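Local atomic coordinates of tylactone synthase starter module and modules 1 & 2 (Streptomyces fradiae, PDB entry 2Z5L), a protein that probably uses NADPH to reduce the beta-keto group of a growing tylosin polyketide intermediate, setting the configuration of the resulting hydroxyl. Residues A[24-29]-A[245-250]; A[140-145]-A[177-182]; A[256-261]-A[280-285]; A[339-344]-A[368-373]; A[448-453]-A[483-488]. All coordinates share one frame; numbering follows the deposited sequence.

Contact 1: residues A[24-29]-A[245-250]; sequences TDAWRY and VSRAAA
Tyr29 and Arg247 face each other as an antiparallel non-hydrogen-bonded pair, their CA atoms 4.0 Å apart. Next to this pair, Ala248 N donates to Arg28 O at 2.7 Å. The Tyr29 and Arg247 side chains run side by side in the same direction. Tyr29 CE2 rests 3.7 Å from Arg247 CG. Tyr29 OH lies over one face of the guanidinium without bonding to it, and bonds instead to Trp482. The bend of Arg247 at chi3 (93°) turns its NH2 back to Ala26 O, a bond of 2.7 Å. Strand 28-35 lies between strands 239-247 and 474-477. This position is consistent with the strand that links the structural (N-terminal) and catalytic halves in related ketoreductases. Arg28 is also bent at chi3 (51°). Its NE donates to Ala249 O at 2.9 Å, nearly straight at 166°, with the oxygen in the guanidinium plane. Both arginines also form salt bridges, Arg28 NH1 with Asp472 and Arg247 NH1 with Glu503. Beyond the strands, the Asp25 carboxylate, which accepts from the backbone N-H groups of Ala251 and Gly252, lies against Ala250, with Asp25 OD2 3.7 Å from Ala250 CB.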
# COMPACT_ATOMS: atom_id res chain seq x y z
N THR A 24 -5.77 19.29 -12.88
CA THR A 24 -5.47 18.26 -11.90
C THR A 24 -4.11 17.60 -12.13
O THR A 24 -3.75 16.67 -11.41
CB THR A 24 -6.53 17.14 -11.93
OG1 THR A 24 -6.52 16.51 -13.21
CG2 THR A 24 -7.91 17.70 -11.63
N ASP A 25 -3.36 18.06 -13.14
CA ASP A 25 -2.05 17.47 -13.39
C ASP A 25 -1.06 17.85 -12.28
O ASP A 25 0.01 17.25 -12.17
CB ASP A 25 -1.48 17.89 -14.76
CG ASP A 25 -2.13 17.14 -15.92
OD1 ASP A 25 -2.33 15.91 -15.82
OD2 ASP A 25 -2.42 17.78 -16.95
N ALA A 26 -1.41 18.84 -11.47
CA ALA A 26 -0.54 19.26 -10.39
C ALA A 26 -0.74 18.37 -9.16
O ALA A 26 -0.13 18.61 -8.11
CB ALA A 26 -0.81 20.72 -10.02
N TRP A 27 -1.58 17.35 -9.30
CA TRP A 27 -1.88 16.43 -8.22
C TRP A 27 -1.29 15.06 -8.51
O TRP A 27 -1.39 14.16 -7.69
CB TRP A 27 -3.39 16.27 -8.03
CG TRP A 27 -4.11 17.53 -7.62
CD1 TRP A 27 -3.54 18.70 -7.20
CD2 TRP A 27 -5.53 17.73 -7.58
NE1 TRP A 27 -4.52 19.61 -6.88
CE2 TRP A 27 -5.75 19.05 -7.11
CE3 TRP A 27 -6.64 16.93 -7.88
CZ2 TRP A 27 -7.03 19.58 -6.93
CZ3 TRP A 27 -7.92 17.47 -7.71
CH2 TRP A 27 -8.10 18.78 -7.24
N ARG A 28 -0.67 14.91 -9.67
CA ARG A 28 -0.11 13.63 -10.07
C ARG A 28 1.32 13.38 -9.60
O ARG A 28 2.24 14.13 -9.95
CB ARG A 28 -0.17 13.49 -11.59
CG ARG A 28 -1.58 13.44 -12.17
CD ARG A 28 -1.52 13.56 -13.67
NE ARG A 28 -0.58 12.60 -14.24
CZ ARG A 28 -0.83 11.31 -14.39
NH1 ARG A 28 -2.01 10.82 -14.03
NH2 ARG A 28 0.11 10.51 -14.89
N TYR A 29 1.52 12.32 -8.83
CA TYR A 29 2.84 11.95 -8.34
C TYR A 29 3.08 10.47 -8.57
O TYR A 29 2.14 9.70 -8.85
CB TYR A 29 2.97 12.26 -6.85
CG TYR A 29 2.65 13.69 -6.48
CD1 TYR A 29 1.34 14.12 -6.36
CD2 TYR A 29 3.68 14.60 -6.20
CE1 TYR A 29 1.04 15.42 -5.96
CE2 TYR A 29 3.39 15.91 -5.81
CZ TYR A 29 2.08 16.31 -5.69
OH TYR A 29 1.78 17.59 -5.26
N VAL A 245 9.42 10.12 -4.03
CA VAL A 245 8.14 10.51 -4.61
C VAL A 245 8.37 11.74 -5.49
O VAL A 245 8.78 12.81 -5.02
CB VAL A 245 7.07 10.86 -3.53
CG1 VAL A 245 6.67 9.59 -2.78
CG2 VAL A 245 7.61 11.91 -2.56
N SER A 246 8.10 11.59 -6.78
CA SER A 246 8.29 12.67 -7.74
C SER A 246 7.03 12.94 -8.56
O SER A 246 6.33 12.01 -8.96
CB SER A 246 9.45 12.31 -8.67
OG SER A 246 9.51 10.91 -8.91
N ARG A 247 6.73 14.21 -8.80
CA ARG A 247 5.54 14.57 -9.57
C ARG A 247 5.55 13.75 -10.85
O ARG A 247 6.59 13.59 -11.48
CB ARG A 247 5.53 16.07 -9.87
CG ARG A 247 5.60 16.93 -8.59
CD ARG A 247 5.37 18.41 -8.86
NE ARG A 247 3.97 18.80 -8.70
CZ ARG A 247 3.52 19.60 -7.73
NH1 ARG A 247 4.34 20.10 -6.82
NH2 ARG A 247 2.23 19.90 -7.66
N ALA A 248 4.39 13.21 -11.22
CA ALA A 248 4.31 12.41 -12.42
C ALA A 248 4.03 13.31 -13.61
O ALA A 248 3.67 14.48 -13.44
CB ALA A 248 3.21 11.36 -12.29
N ALA A 249 4.20 12.78 -14.81
CA ALA A 249 3.97 13.54 -16.03
C ALA A 249 2.57 14.14 -16.04
O ALA A 249 1.82 14.00 -15.07
CB ALA A 249 4.17 12.63 -17.24
N ALA A 250 2.21 14.81 -17.13
CA ALA A 250 0.88 15.41 -17.22
C ALA A 250 -0.07 14.46 -17.94
O ALA A 250 0.37 13.58 -18.68
CB ALA A 250 0.94 16.75 -17.96

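Contact 2: residues A[140-145]-A[177-182]; sequences ARVWAL and PDIWGG
Val142 pairs with Trp180, and Trp143 with Gly182, as parallel neighbours in the Rossmann-like structural (N-terminal) half. Their strands, 140-147 and 180-186, are the two arms of a beta-alpha-beta crossover through helix 160-175. The register slips by one residue between the two pairs, a beta bulge. The backbone bonds accommodate it. Val142 N donates to Ile179 O, and Ala144 N donates to Gly182 O. Between them, Val142 O is gripped by two donors on the same face of its plane, Gly181 N at 2.8 Å and Gly182 N at 3.2 Å.

Apolar contacts fall on both faces. With CG anti to the backbone N (chi1 -172°), the Trp180 indole crosses the Val142 side chain at about a right angle. Val142 CG1 touches Trp180 CZ3 at 3.8 Å, Val142 O lies over the ring face, and Ala144 CB meets Trp180 CH2 at 3.9 Å. Val142 CG2 packs beside Ile179 CG2, and helix 119-135 covers this face with Leu129. On the other face, the Trp143 indole lies flat on the Gly181-Gly182 backbone. Gly182 CA makes a CH-pi contact 3.6 Å from the centroid of the Trp143 six-membered ring, and Gly181 CA sits similarly over the five-membered ring.

The polar side-chain contact belongs to Arg141. A bend at chi2 (-64°) folds the chain back to the loop before strand 180-186. Arg141 NH1 donates to both Pro177 O at 2.9 Å and Trp180 O at 3.1 Å. Trp180 O also accepts from Arg493. Asp178 O sits over the centre of one guanidinium face.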
# COMPACT_ATOMS: atom_id res chain seq x y z
N ALA A 140 16.35 1.06 20.41
CA ALA A 140 16.11 -0.09 19.54
C ALA A 140 15.70 0.36 18.14
O ALA A 140 14.97 1.34 17.99
CB ALA A 140 15.02 -0.98 20.14
N ARG A 141 16.19 -0.34 17.12
CA ARG A 141 15.86 -0.01 15.74
C ARG A 141 15.40 -1.27 15.02
O ARG A 141 16.11 -2.28 14.98
CB ARG A 141 17.07 0.57 14.99
CG ARG A 141 17.45 2.00 15.41
CD ARG A 141 16.35 2.98 15.09
NE ARG A 141 16.60 4.30 15.66
CZ ARG A 141 15.80 5.35 15.50
NH1 ARG A 141 14.69 5.23 14.78
NH2 ARG A 141 16.09 6.51 16.07
N VAL A 142 14.20 -1.22 14.44
CA VAL A 142 13.67 -2.38 13.74
C VAL A 142 13.81 -2.21 12.25
O VAL A 142 13.29 -1.27 11.66
CB VAL A 142 12.18 -2.61 14.08
CG1 VAL A 142 11.69 -3.90 13.40
CG2 VAL A 142 11.99 -2.70 15.59
N TRP A 143 14.53 -3.13 11.63
CA TRP A 143 14.71 -3.08 10.19
C TRP A 143 14.08 -4.31 9.58
O TRP A 143 14.33 -5.43 10.02
CB TRP A 143 16.20 -3.01 9.85
CG TRP A 143 16.77 -1.65 10.03
CD1 TRP A 143 17.19 -1.07 11.19
CD2 TRP A 143 16.96 -0.66 9.01
NE1 TRP A 143 17.63 0.21 10.96
CE2 TRP A 143 17.50 0.49 9.62
CE3 TRP A 143 16.72 -0.65 7.63
CZ2 TRP A 143 17.80 1.65 8.90
CZ3 TRP A 143 17.02 0.50 6.91
CH2 TRP A 143 17.56 1.64 7.55
N ALA A 144 13.23 -4.12 8.57
CA ALA A 144 12.58 -5.24 7.94
C ALA A 144 13.19 -5.48 6.57
O ALA A 144 13.16 -4.61 5.69
CB ALA A 144 11.09 -4.98 7.81
N LEU A 145 13.75 -6.67 6.39
CA LEU A 145 14.35 -7.04 5.11
C LEU A 145 13.30 -7.78 4.30
O LEU A 145 12.50 -8.53 4.86
CB LEU A 145 15.57 -7.93 5.32
CG LEU A 145 16.69 -7.31 6.17
CD1 LEU A 145 17.87 -8.26 6.20
CD2 LEU A 145 17.09 -5.98 5.60
N PRO A 177 8.59 6.63 15.50
CA PRO A 177 9.84 7.19 14.96
C PRO A 177 11.12 6.75 15.67
O PRO A 177 12.15 6.56 15.04
CB PRO A 177 9.64 8.70 15.08
CG PRO A 177 8.19 8.87 15.09
CD PRO A 177 7.68 7.71 15.91
N ASP A 178 11.05 6.62 16.99
CA ASP A 178 12.21 6.25 17.79
C ASP A 178 12.50 4.76 17.80
O ASP A 178 13.56 4.34 18.26
CB ASP A 178 12.03 6.73 19.23
CG ASP A 178 11.68 8.19 19.32
OD1 ASP A 178 12.26 9.00 18.56
OD2 ASP A 178 10.81 8.54 20.15
N ILE A 179 11.56 3.97 17.30
CA ILE A 179 11.72 2.52 17.27
C ILE A 179 11.94 1.98 15.86
O ILE A 179 12.81 1.13 15.64
CB ILE A 179 10.47 1.83 17.89
CG1 ILE A 179 10.40 2.11 19.39
CG2 ILE A 179 10.51 0.34 17.66
CD1 ILE A 179 9.15 1.58 20.06
N TRP A 180 11.16 2.47 14.91
CA TRP A 180 11.29 2.00 13.54
C TRP A 180 12.59 2.41 12.85
O TRP A 180 12.95 3.59 12.82
CB TRP A 180 10.11 2.47 12.68
CG TRP A 180 10.12 1.85 11.33
CD1 TRP A 180 10.43 2.45 10.14
CD2 TRP A 180 9.87 0.47 11.03
NE1 TRP A 180 10.38 1.53 9.12
CE2 TRP A 180 10.04 0.31 9.64
CE3 TRP A 180 9.50 -0.64 11.81
CZ2 TRP A 180 9.87 -0.93 9.01
CZ3 TRP A 180 9.33 -1.86 11.18
CH2 TRP A 180 9.51 -1.99 9.79
N GLY A 181 13.28 1.43 12.30
CA GLY A 181 14.53 1.71 11.62
C GLY A 181 14.28 1.96 10.14
O GLY A 181 14.36 3.09 9.68
N GLY A 182 13.99 0.90 9.40
CA GLY A 182 13.72 1.02 7.98
C GLY A 182 13.45 -0.29 7.26
O GLY A 182 13.41 -1.36 7.86

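Contact 3: residues A[256-261]-A[280-285]; sequences WQPSGT and AAEGAE
Pro258 leans toward the turn that follows helix 270-281. Pro258 CG touches the backbone, 3.4 Å from Glu282 O. The same carbon lies 4.1 Å from Glu282 CB, and Pro258 CB reaches Ala284 CB at 4.4 Å. The Glu282 carboxylate forms a salt bridge with Arg278.

Gly260 is the second main residue. It has a positive phi (63°), which suits glycine, and precedes strand 261-265. Glu285 holds it at two points. Glu285 N donates to Gly260 O at 3.2 Å, in the carbonyl plane and on a lone pair. In return, Gly260 N donates to Glu285 OE2, also at 3.2 Å, meeting the oxygen from above the carboxylate plane. Between the two bonds, Glu285 CB and CG lie along the Gly260 backbone, with CB 3.4 Å from Gly260 O.

The contact joins the chain entering strand 261-265 to the turn leading from helix 270-281 into strand 286-291. This is the first such unit of the Rossmann fold in the catalytic half, and it carries a GxGxxG sequence consistent with the dinucleotide-binding turn of the family. Both bonds are rather long, and a carboxylate on the surface is open to water. The hold is therefore probably modest, with the proline packing contributing beside it.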
# COMPACT_ATOMS: atom_id res chain seq x y z
N TRP A 256 -10.59 8.92 -20.92
CA TRP A 256 -11.10 7.60 -21.23
C TRP A 256 -12.61 7.69 -21.39
O TRP A 256 -13.27 8.50 -20.73
CB TRP A 256 -10.72 6.64 -20.08
CG TRP A 256 -10.92 5.20 -20.39
CD1 TRP A 256 -10.13 4.41 -21.17
CD2 TRP A 256 -12.01 4.38 -19.97
NE1 TRP A 256 -10.67 3.15 -21.27
CE2 TRP A 256 -11.82 3.11 -20.53
CE3 TRP A 256 -13.14 4.61 -19.16
CZ2 TRP A 256 -12.72 2.05 -20.32
CZ3 TRP A 256 -14.02 3.57 -18.95
CH2 TRP A 256 -13.81 2.30 -19.53
N GLN A 257 -13.17 6.88 -22.29
CA GLN A 257 -14.61 6.86 -22.51
C GLN A 257 -15.19 5.47 -22.28
O GLN A 257 -14.79 4.51 -22.93
CB GLN A 257 -14.95 7.34 -23.92
CG GLN A 257 -15.02 8.85 -24.06
CD GLN A 257 -15.45 9.29 -25.45
OE1 GLN A 257 -16.49 8.87 -25.96
NE2 GLN A 257 -14.63 10.13 -26.08
N PRO A 258 -16.15 5.36 -21.35
CA PRO A 258 -16.80 4.08 -21.03
C PRO A 258 -17.63 3.51 -22.18
O PRO A 258 -18.18 4.27 -22.98
CB PRO A 258 -17.67 4.45 -19.83
CG PRO A 258 -18.09 5.85 -20.18
CD PRO A 258 -16.78 6.46 -20.60
N SER A 259 -17.71 2.19 -22.25
CA SER A 259 -18.48 1.48 -23.28
C SER A 259 -18.77 0.05 -22.80
O SER A 259 -18.09 -0.45 -21.92
CB SER A 259 -17.70 1.43 -24.60
OG SER A 259 -16.49 0.72 -24.46
N GLY A 260 -19.78 -0.61 -23.37
CA GLY A 260 -20.09 -1.96 -22.95
C GLY A 260 -20.53 -2.08 -21.49
O GLY A 260 -21.13 -1.16 -20.94
N THR A 261 -20.22 -3.22 -20.87
CA THR A 261 -20.60 -3.45 -19.47
C THR A 261 -19.50 -2.97 -18.52
O THR A 261 -18.33 -3.29 -18.70
CB THR A 261 -20.91 -4.95 -19.22
OG1 THR A 261 -21.87 -5.41 -20.17
CG2 THR A 261 -21.48 -5.17 -17.81
N ALA A 280 -22.29 6.20 -16.60
CA ALA A 280 -23.60 6.03 -17.24
C ALA A 280 -23.93 7.23 -18.11
O ALA A 280 -24.52 7.09 -19.19
CB ALA A 280 -24.66 5.86 -16.19
N ALA A 281 -23.55 8.41 -17.63
CA ALA A 281 -23.82 9.64 -18.35
C ALA A 281 -22.85 9.86 -19.50
O ALA A 281 -23.10 10.70 -20.36
CB ALA A 281 -23.77 10.83 -17.40
N GLU A 282 -21.78 9.08 -19.57
CA GLU A 282 -20.83 9.28 -20.65
C GLU A 282 -20.65 8.14 -21.64
O GLU A 282 -19.59 8.03 -22.25
CB GLU A 282 -19.46 9.67 -20.10
CG GLU A 282 -19.46 10.93 -19.27
CD GLU A 282 -18.06 11.31 -18.82
OE1 GLU A 282 -17.94 12.24 -17.99
OE2 GLU A 282 -17.09 10.68 -19.30
N GLY A 283 -21.66 7.30 -21.80
CA GLY A 283 -21.52 6.24 -22.76
C GLY A 283 -21.54 4.81 -22.26
O GLY A 283 -21.38 3.88 -23.05
N ALA A 284 -21.73 4.60 -20.97
CA ALA A 284 -21.78 3.24 -20.47
C ALA A 284 -23.06 2.60 -21.01
O ALA A 284 -24.12 3.23 -21.01
CB ALA A 284 -21.78 3.22 -18.95
N GLU A 285 -22.94 1.37 -21.48
CA GLU A 285 -24.08 0.63 -22.02
C GLU A 285 -24.74 -0.18 -20.91
O GLU A 285 -25.95 -0.41 -20.93
CB GLU A 285 -23.62 -0.32 -23.13
CG GLU A 285 -23.06 0.36 -24.36
CD GLU A 285 -22.76 -0.62 -25.47
OE1 GLU A 285 -23.65 -1.45 -25.79
OE2 GLU A 285 -21.64 -0.57 -26.03

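Contact 4: residues A[339-344]-A[368-373]; sequences VFHTAG and CGAELL
The Rossmann fold of the catalytic half packs helices against a parallel sheet, and here Val339 and His341 of strand 338-341 meet Gly369, Ala370 and Leu373 of helix 356-376. The short strand and helix axes pass 9.8 Å apart and run nearly antiparallel, at 164°. No hydrogen bond links the two segments. Leu373 CD1 fits against both strand side chains: it is 3.8 Å from Val339 CG1 and 3.8 Å from His341 ND1.

His341 CB points to the helix, and an anti first torsion (chi1 -171°) carries the ring on until one face lies over Ala370 N, 3.6 Å from His341 NE2. The Ala370 CB touches His341 CD2 at 3.8 Å, and Gly369 CA approaches His341 CE1 at 3.9 Å. The glycine leaves room for the ring close to the helix backbone. Ala343 N lies over the opposite face. Both ring nitrogens have polar partners beyond the two segments, ND1 with Thr265 OG1 and NE2 with Lys366 O. Bonds at both nitrogens would hold the rotation of the buried ring.

Strand 338-341 runs between strands 261-265 and 386-391. Leu373 also packs on Leu263, Ala370 touches Leu388, and helix 270-281 covers Phe340 on the other face of the sheet.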
# COMPACT_ATOMS: atom_id res chain seq x y z
N VAL A 339 -13.66 -2.87 -15.21
CA VAL A 339 -13.93 -3.15 -13.80
C VAL A 339 -13.38 -2.02 -12.94
O VAL A 339 -12.26 -1.57 -13.15
CB VAL A 339 -13.26 -4.47 -13.34
CG1 VAL A 339 -13.50 -4.71 -11.86
CG2 VAL A 339 -13.81 -5.64 -14.14
N PHE A 340 -14.18 -1.54 -12.00
CA PHE A 340 -13.76 -0.46 -11.09
C PHE A 340 -13.96 -0.97 -9.65
O PHE A 340 -15.09 -1.19 -9.21
CB PHE A 340 -14.58 0.80 -11.33
CG PHE A 340 -14.27 1.49 -12.64
CD1 PHE A 340 -13.29 2.47 -12.72
CD2 PHE A 340 -14.96 1.16 -13.79
CE1 PHE A 340 -13.03 3.12 -13.94
CE2 PHE A 340 -14.71 1.80 -15.00
CZ PHE A 340 -13.74 2.78 -15.08
N HIS A 341 -12.86 -1.15 -8.93
CA HIS A 341 -12.92 -1.65 -7.56
C HIS A 341 -12.84 -0.52 -6.54
O HIS A 341 -11.75 -0.05 -6.23
CB HIS A 341 -11.77 -2.63 -7.33
CG HIS A 341 -11.84 -3.37 -6.03
ND1 HIS A 341 -12.98 -4.04 -5.63
CD2 HIS A 341 -10.92 -3.55 -5.05
CE1 HIS A 341 -12.75 -4.60 -4.45
NE2 HIS A 341 -11.52 -4.32 -4.08
N THR A 342 -13.98 -0.09 -6.01
CA THR A 342 -13.97 0.98 -5.02
C THR A 342 -14.28 0.42 -3.62
O THR A 342 -14.22 1.15 -2.64
CB THR A 342 -14.95 2.15 -5.36
OG1 THR A 342 -16.24 1.87 -4.81
CG2 THR A 342 -15.15 2.32 -6.87
N ALA A 343 -14.61 -0.87 -3.54
CA ALA A 343 -14.94 -1.48 -2.24
C ALA A 343 -13.82 -1.41 -1.20
O ALA A 343 -12.63 -1.48 -1.53
CB ALA A 343 -15.38 -2.93 -2.42
N GLY A 344 -14.21 -1.30 0.06
CA GLY A 344 -13.25 -1.23 1.14
C GLY A 344 -13.89 -0.67 2.39
O GLY A 344 -15.06 -0.26 2.36
N CYS A 368 -8.69 -8.97 -0.95
CA CYS A 368 -9.39 -10.15 -1.44
C CYS A 368 -10.27 -9.84 -2.66
O CYS A 368 -10.31 -10.61 -3.62
CB CYS A 368 -10.23 -10.78 -0.32
SG CYS A 368 -9.25 -11.47 1.06
N GLY A 369 -10.96 -8.70 -2.61
CA GLY A 369 -11.83 -8.32 -3.72
C GLY A 369 -11.11 -8.18 -5.05
O GLY A 369 -11.52 -8.76 -6.06
N ALA A 370 -10.03 -7.40 -5.04
CA ALA A 370 -9.24 -7.16 -6.24
C ALA A 370 -8.56 -8.42 -6.75
O ALA A 370 -8.43 -8.63 -7.96
CB ALA A 370 -8.19 -6.09 -5.95
N GLU A 371 -8.13 -9.28 -5.83
CA GLU A 371 -7.45 -10.50 -6.22
C GLU A 371 -8.44 -11.48 -6.88
O GLU A 371 -8.07 -12.18 -7.82
CB GLU A 371 -6.77 -11.14 -4.99
CG GLU A 371 -5.91 -12.37 -5.28
CD GLU A 371 -4.70 -12.09 -6.18
OE1 GLU A 371 -3.89 -11.19 -5.86
OE2 GLU A 371 -4.57 -12.79 -7.21
N LEU A 372 -9.68 -11.50 -6.42
CA LEU A 372 -10.70 -12.37 -7.01
C LEU A 372 -11.11 -11.86 -8.39
O LEU A 372 -11.36 -12.65 -9.30
CB LEU A 372 -11.94 -12.46 -6.12
CG LEU A 372 -11.83 -13.42 -4.95
CD1 LEU A 372 -13.02 -13.28 -4.04
CD2 LEU A 372 -11.72 -14.86 -5.48
N LEU A 373 -11.20 -10.54 -8.54
CA LEU A 373 -11.57 -9.96 -9.82
C LEU A 373 -10.45 -10.24 -10.81
O LEU A 373 -10.69 -10.41 -12.01
CB LEU A 373 -11.78 -8.45 -9.70
CG LEU A 373 -12.94 -7.97 -8.84
CD1 LEU A 373 -12.79 -6.47 -8.61
CD2 LEU A 373 -14.27 -8.28 -9.51

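Contact 5: residues A[448-453]-A[483-488]; sequences SRRGLR and ERFAPA
Gly451 and Phe485 bring the two backbones closest, with their CA atoms 4.8 Å apart. Gly451 ends helix 442-450 in a Schellman motif, its positive phi (123°) turning the chain away beside the first turn of helix 482-492. The next residue, Leu452, joins the packing: its CD2 is 4.0 Å from Phe485 CE1.

Phe485 is the main side chain from the second helix. Its ring reaches Arg450, and the closest approach of the two side chains is Arg450 NH1 to Phe485 CZ at 3.1 Å. The guanidinium and ring planes are only 24° apart, and Phe485 CE1 lies over one guanidinium face. Phe485 also meets Phe498 edge to face.

Nearer the surface, Arg484 extends fully along the end of helix 442-450. Arg449 O sits over one face of its guanidinium, 3.2 Å from Arg484 NE, but the angle is too poor for a hydrogen bond. Arg449 and Arg484 point the same way with nearly parallel guanidinium planes, 13° apart. Their closest nitrogens, Arg449 NE and Arg484 NH2, are 4.7 Å apart.

Further in, the buried Arg450 guanidinium is tied by NH2 to Asn398 OD1 and by NH1 to Thr489 OG1, one turn beyond Phe485 in the second helix.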
# COMPACT_ATOMS: atom_id res chain seq x y z
N SER A 448 -5.21 15.53 6.94
CA SER A 448 -5.73 16.87 6.78
C SER A 448 -4.78 17.90 7.38
O SER A 448 -4.33 18.81 6.69
CB SER A 448 -7.10 16.97 7.44
OG SER A 448 -7.76 18.16 7.05
N ARG A 449 -4.47 17.75 8.66
CA ARG A 449 -3.58 18.69 9.34
C ARG A 449 -2.20 18.72 8.71
O ARG A 449 -1.58 19.78 8.62
CB ARG A 449 -3.48 18.35 10.84
CG ARG A 449 -4.76 18.60 11.62
CD ARG A 449 -5.15 20.09 11.58
NE ARG A 449 -6.55 20.32 11.93
CZ ARG A 449 -7.10 20.02 13.11
NH1 ARG A 449 -6.36 19.48 14.07
NH2 ARG A 449 -8.39 20.27 13.32
N ARG A 450 -1.71 17.57 8.27
CA ARG A 450 -0.40 17.51 7.65
C ARG A 450 -0.34 18.32 6.36
O ARG A 450 0.74 18.61 5.84
CB ARG A 450 0.01 16.05 7.38
CG ARG A 450 0.35 15.23 8.64
CD ARG A 450 0.56 13.75 8.31
NE ARG A 450 1.70 13.52 7.42
CZ ARG A 450 1.98 12.35 6.84
NH1 ARG A 450 3.04 12.25 6.05
NH2 ARG A 450 1.20 11.29 7.05
N GLY A 451 -1.50 18.71 5.83
CA GLY A 451 -1.52 19.49 4.60
C GLY A 451 -2.30 18.97 3.40
O GLY A 451 -2.27 19.61 2.34
N LEU A 452 -2.98 17.84 3.53
CA LEU A 452 -3.76 17.33 2.39
C LEU A 452 -5.08 18.06 2.31
O LEU A 452 -5.69 18.38 3.33
CB LEU A 452 -4.04 15.84 2.52
CG LEU A 452 -2.90 14.83 2.43
CD1 LEU A 452 -3.49 13.48 2.05
CD2 LEU A 452 -1.89 15.25 1.42
N ARG A 453 -5.53 18.33 1.09
CA ARG A 453 -6.80 19.01 0.87
C ARG A 453 -7.78 18.08 0.18
O ARG A 453 -7.39 17.27 -0.65
CB ARG A 453 -6.56 20.26 0.02
CG ARG A 453 -5.76 21.33 0.73
CD ARG A 453 -5.33 22.47 -0.20
NE ARG A 453 -4.45 22.02 -1.28
CZ ARG A 453 -3.54 22.78 -1.87
NH1 ARG A 453 -3.39 24.04 -1.48
NH2 ARG A 453 -2.79 22.30 -2.86
N GLU A 483 3.70 23.39 1.48
CA GLU A 483 4.24 24.39 2.39
C GLU A 483 3.72 24.14 3.80
O GLU A 483 3.85 24.98 4.68
CB GLU A 483 3.85 25.80 1.93
CG GLU A 483 4.46 26.22 0.60
CD GLU A 483 5.98 26.39 0.65
OE1 GLU A 483 6.59 26.56 -0.42
OE2 GLU A 483 6.55 26.35 1.77
N ARG A 484 3.14 22.96 4.00
CA ARG A 484 2.59 22.61 5.30
C ARG A 484 2.81 21.13 5.57
O ARG A 484 2.78 20.68 6.71
CB ARG A 484 1.10 22.93 5.32
CG ARG A 484 0.45 22.72 6.67
CD ARG A 484 -1.02 23.09 6.61
NE ARG A 484 -1.70 22.92 7.89
CZ ARG A 484 -3.01 23.01 8.06
NH1 ARG A 484 -3.80 23.27 7.01
NH2 ARG A 484 -3.55 22.84 9.26
N PHE A 485 3.04 20.37 4.50
CA PHE A 485 3.25 18.93 4.60
C PHE A 485 4.71 18.60 4.91
O PHE A 485 5.00 17.93 5.89
CB PHE A 485 2.85 18.26 3.29
CG PHE A 485 2.65 16.78 3.40
CD1 PHE A 485 1.43 16.27 3.81
CD2 PHE A 485 3.68 15.90 3.09
CE1 PHE A 485 1.23 14.89 3.91
CE2 PHE A 485 3.49 14.52 3.18
CZ PHE A 485 2.26 14.02 3.60
N ALA A 486 5.61 19.08 4.05
CA ALA A 486 7.04 18.83 4.22
C ALA A 486 7.52 19.09 5.64
O ALA A 486 8.11 18.21 6.28
CB ALA A 486 7.84 19.67 3.23
N PRO A 487 7.27 20.29 6.18
CA PRO A 487 7.72 20.58 7.54
C PRO A 487 7.05 19.71 8.60
O PRO A 487 7.71 19.25 9.54
CB PRO A 487 7.38 22.06 7.70
CG PRO A 487 6.16 22.22 6.85
CD PRO A 487 6.52 21.43 5.61
N ALA A 488 5.75 19.48 8.45
CA ALA A 488 4.98 18.68 9.40
C ALA A 488 5.44 17.23 9.44
O ALA A 488 5.78 16.70 10.50
CB ALA A 488 3.50 18.74 9.04

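How the contacts relate
From the N terminus, contact 1 closes the longest loop and ties the first strand to strand 239-247. Contact 2 is nested inside it and joins two strands of the structural half. Contacts 3, 4 and 5 then follow in series; none crosses another. Contact 3 ties the approach to strand 261-265 to the turn after helix 270-281. Contact 4 lays helix 356-376 on strand 338-341. These two belong to the catalytic half and touch directly, Trp256 CZ3 packing 4.0 Å from Phe340 CZ. Contact 5 joins two helices near the C-terminal end and comes back beside contact 1, their nearest atoms about 5 Å apart. Contacts 2 and 3 lie on opposite sides of the chain's centre.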